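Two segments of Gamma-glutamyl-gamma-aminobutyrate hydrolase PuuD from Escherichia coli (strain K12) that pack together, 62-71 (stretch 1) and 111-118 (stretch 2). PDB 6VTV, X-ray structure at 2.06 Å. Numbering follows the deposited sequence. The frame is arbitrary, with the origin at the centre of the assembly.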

# COMPACT_ATOMS: atom_id res chain seq x y z
N LEU B 62 -2.13 12.41 9.18
CA LEU B 62 -1.95 12.09 7.77
C LEU B 62 -2.83 12.95 6.85
O LEU B 62 -2.40 13.32 5.76
CB LEU B 62 -2.25 10.61 7.52
CG LEU B 62 -2.04 10.10 6.10
CD1 LEU B 62 -0.71 10.58 5.52
CD2 LEU B 62 -2.12 8.59 6.06
N LEU B 63 -4.05 13.26 7.28
CA LEU B 63 -4.99 13.98 6.43
C LEU B 63 -4.45 15.27 5.83
O LEU B 63 -4.71 15.52 4.64
CB LEU B 63 -6.28 14.27 7.22
CG LEU B 63 -7.14 13.04 7.52
CD1 LEU B 63 -8.16 13.39 8.60
CD2 LEU B 63 -7.83 12.53 6.27
N PRO B 64 -3.71 16.13 6.55
CA PRO B 64 -3.18 17.34 5.91
C PRO B 64 -2.25 17.06 4.74
O PRO B 64 -2.05 17.94 3.90
CB PRO B 64 -2.43 18.05 7.05
CG PRO B 64 -3.09 17.56 8.28
CD PRO B 64 -3.45 16.13 8.00
N LYS B 65 -1.67 15.86 4.66
CA LYS B 65 -0.76 15.50 3.59
C LYS B 65 -1.46 14.84 2.41
O LYS B 65 -0.81 14.52 1.41
CB LYS B 65 0.34 14.59 4.13
CG LYS B 65 1.29 15.30 5.08
CD LYS B 65 2.00 14.33 6.01
CE LYS B 65 2.94 15.07 6.95
NZ LYS B 65 3.43 14.21 8.06
N LEU B 66 -2.77 14.62 2.50
CA LEU B 66 -3.54 14.01 1.42
C LEU B 66 -4.33 15.09 0.68
O LEU B 66 -5.04 15.89 1.30
CB LEU B 66 -4.50 12.95 1.96
CG LEU B 66 -3.86 11.82 2.77
CD1 LEU B 66 -4.94 10.94 3.40
CD2 LEU B 66 -2.94 10.99 1.89
N ASP B 67 -4.19 15.11 -0.65
CA ASP B 67 -4.97 16.01 -1.49
C ASP B 67 -6.23 15.35 -2.04
O ASP B 67 -7.05 16.04 -2.65
CB ASP B 67 -4.11 16.52 -2.65
CG ASP B 67 -2.78 17.09 -2.19
OD1 ASP B 67 -2.78 17.94 -1.27
OD2 ASP B 67 -1.74 16.68 -2.74
N GLY B 68 -6.40 14.05 -1.83
CA GLY B 68 -7.58 13.35 -2.29
C GLY B 68 -7.65 11.97 -1.68
O GLY B 68 -6.63 11.39 -1.29
N ILE B 69 -8.87 11.46 -1.59
CA ILE B 69 -9.14 10.14 -1.02
C ILE B 69 -9.68 9.24 -2.13
O ILE B 69 -10.57 9.64 -2.88
CB ILE B 69 -10.12 10.21 0.16
CG1 ILE B 69 -9.59 11.16 1.24
CG2 ILE B 69 -10.34 8.82 0.75
CD1 ILE B 69 -8.18 10.85 1.69
N TYR B 70 -9.14 8.03 -2.21
CA TYR B 70 -9.44 7.09 -3.30
C TYR B 70 -9.93 5.79 -2.67
O TYR B 70 -9.18 5.11 -1.97
CB TYR B 70 -8.20 6.86 -4.15
CG TYR B 70 -8.39 6.03 -5.40
CD1 TYR B 70 -9.57 6.08 -6.13
CD2 TYR B 70 -7.36 5.22 -5.87
CE1 TYR B 70 -9.73 5.32 -7.28
CE2 TYR B 70 -7.51 4.46 -7.02
CZ TYR B 70 -8.69 4.52 -7.72
OH TYR B 70 -8.83 3.76 -8.86
N LEU B 71 -11.20 5.45 -2.93
CA LEU B 71 -11.81 4.25 -2.37
C LEU B 71 -11.98 3.20 -3.46
O LEU B 71 -12.97 3.26 -4.22
CB LEU B 71 -13.16 4.58 -1.73
CG LEU B 71 -13.19 5.62 -0.61
CD1 LEU B 71 -14.60 5.73 -0.05
CD2 LEU B 71 -12.20 5.29 0.49
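Stretch 2 (111-118) RIPIFAIC

Stretch 2 leaves Arg111, which has positive phi just after a helix, in an extended conformation and runs as a strand from Ile114 to Ile117, ending at Cys118, the N-cap of the next helix. It lies beside the strand of stretch 1 in the same direction, the two axes 5° apart and 4.8 Å at closest approach. The register pairs Ile69 with Ile114, Tyr70 with Phe115 and Leu71 with Ala116, at CA–CA distances of 4.7, 5.2 and 4.4 Å.

Four backbone hydrogen bonds form the parallel ladder. Ile69 N donates to Pro113 O (2.8 Å) and Phe115 N to Ile69 O (3.0 Å); Leu71 N then donates to Phe115 O (2.9 Å) and Ile117 N to Leu71 O (2.8 Å). Ile69 and Leu71 thus use both their amide and carbonyl groups. CA–H...O contacts accompany them, as from Ile114 CA to Ile69 O (3.3 Å).

Side chains alternate between the sheet faces. On one, Ile69 CB meets Ile114 CG1 at 4.1 Å and Leu71 CB meets Ala116 CB at 3.8 Å. On the other, Tyr70 CE1 lies 4.1 Å from Phe115 CD2, while Ile117 CD1 approaches the tyrosine ring edge, 3.9 Å from Tyr70 CE1.

Before the strand, Ile112 points toward stretch 1, its CG2 4.0 Å from Ile69 CG1 and its CD1 4.3 Å from Leu63 CD2.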

# COMPACT_ATOMS: atom_id res chain seq x y z
N ARG B 111 -13.42 18.85 3.43
CA ARG B 111 -13.69 19.13 2.02
C ARG B 111 -12.57 18.59 1.12
O ARG B 111 -12.22 19.20 0.11
CB ARG B 111 -13.92 20.62 1.79
CG ARG B 111 -14.80 21.26 2.86
CD ARG B 111 -15.48 22.54 2.41
NE ARG B 111 -14.79 23.21 1.31
CZ ARG B 111 -15.39 23.65 0.21
NH1 ARG B 111 -16.70 23.51 0.07
NH2 ARG B 111 -14.69 24.24 -0.74
N ILE B 112 -12.01 17.45 1.50
CA ILE B 112 -11.01 16.78 0.68
C ILE B 112 -11.73 15.98 -0.41
O ILE B 112 -12.70 15.27 -0.10
CB ILE B 112 -10.14 15.86 1.53
CG1 ILE B 112 -9.43 16.66 2.63
CG2 ILE B 112 -9.13 15.12 0.67
CD1 ILE B 112 -8.72 15.80 3.65
N PRO B 113 -11.31 16.09 -1.67
CA PRO B 113 -11.99 15.35 -2.74
C PRO B 113 -11.94 13.84 -2.51
O PRO B 113 -10.95 13.30 -2.03
CB PRO B 113 -11.22 15.75 -4.00
CG PRO B 113 -10.62 17.08 -3.66
CD PRO B 113 -10.28 17.00 -2.20
N ILE B 114 -13.05 13.18 -2.85
CA ILE B 114 -13.18 11.73 -2.72
C ILE B 114 -13.65 11.16 -4.04
O ILE B 114 -14.58 11.70 -4.67
CB ILE B 114 -14.16 11.34 -1.59
CG1 ILE B 114 -13.79 12.04 -0.28
CG2 ILE B 114 -14.18 9.83 -1.40
CD1 ILE B 114 -14.80 11.82 0.82
N PHE B 115 -13.03 10.07 -4.48
CA PHE B 115 -13.49 9.29 -5.62
C PHE B 115 -13.60 7.84 -5.19
O PHE B 115 -12.59 7.23 -4.79
CB PHE B 115 -12.55 9.44 -6.82
CG PHE B 115 -13.08 8.80 -8.07
CD1 PHE B 115 -14.42 8.90 -8.40
CD2 PHE B 115 -12.23 8.12 -8.93
CE1 PHE B 115 -14.91 8.32 -9.56
CE2 PHE B 115 -12.72 7.53 -10.09
CZ PHE B 115 -14.06 7.64 -10.40
N ALA B 116 -14.80 7.29 -5.25
CA ALA B 116 -15.11 5.97 -4.73
C ALA B 116 -15.62 5.07 -5.84
O ALA B 116 -16.40 5.50 -6.70
CB ALA B 116 -16.13 6.06 -3.60
N ILE B 117 -15.18 3.81 -5.83
CA ILE B 117 -15.48 2.84 -6.88
C ILE B 117 -16.11 1.61 -6.25
O ILE B 117 -15.54 1.01 -5.32
CB ILE B 117 -14.22 2.46 -7.67
CG1 ILE B 117 -13.70 3.66 -8.47
CG2 ILE B 117 -14.51 1.27 -8.59
CD1 ILE B 117 -12.46 3.36 -9.29
N CYS B 118 -17.29 1.22 -6.75
CA CYS B 118 -17.98 -0.01 -6.39
C CYS B 118 -18.20 -0.11 -4.88
O CYS B 118 -19.14 0.49 -4.35
CB CYS B 118 -17.22 -1.23 -6.91
SG CYS B 118 -18.09 -2.81 -6.72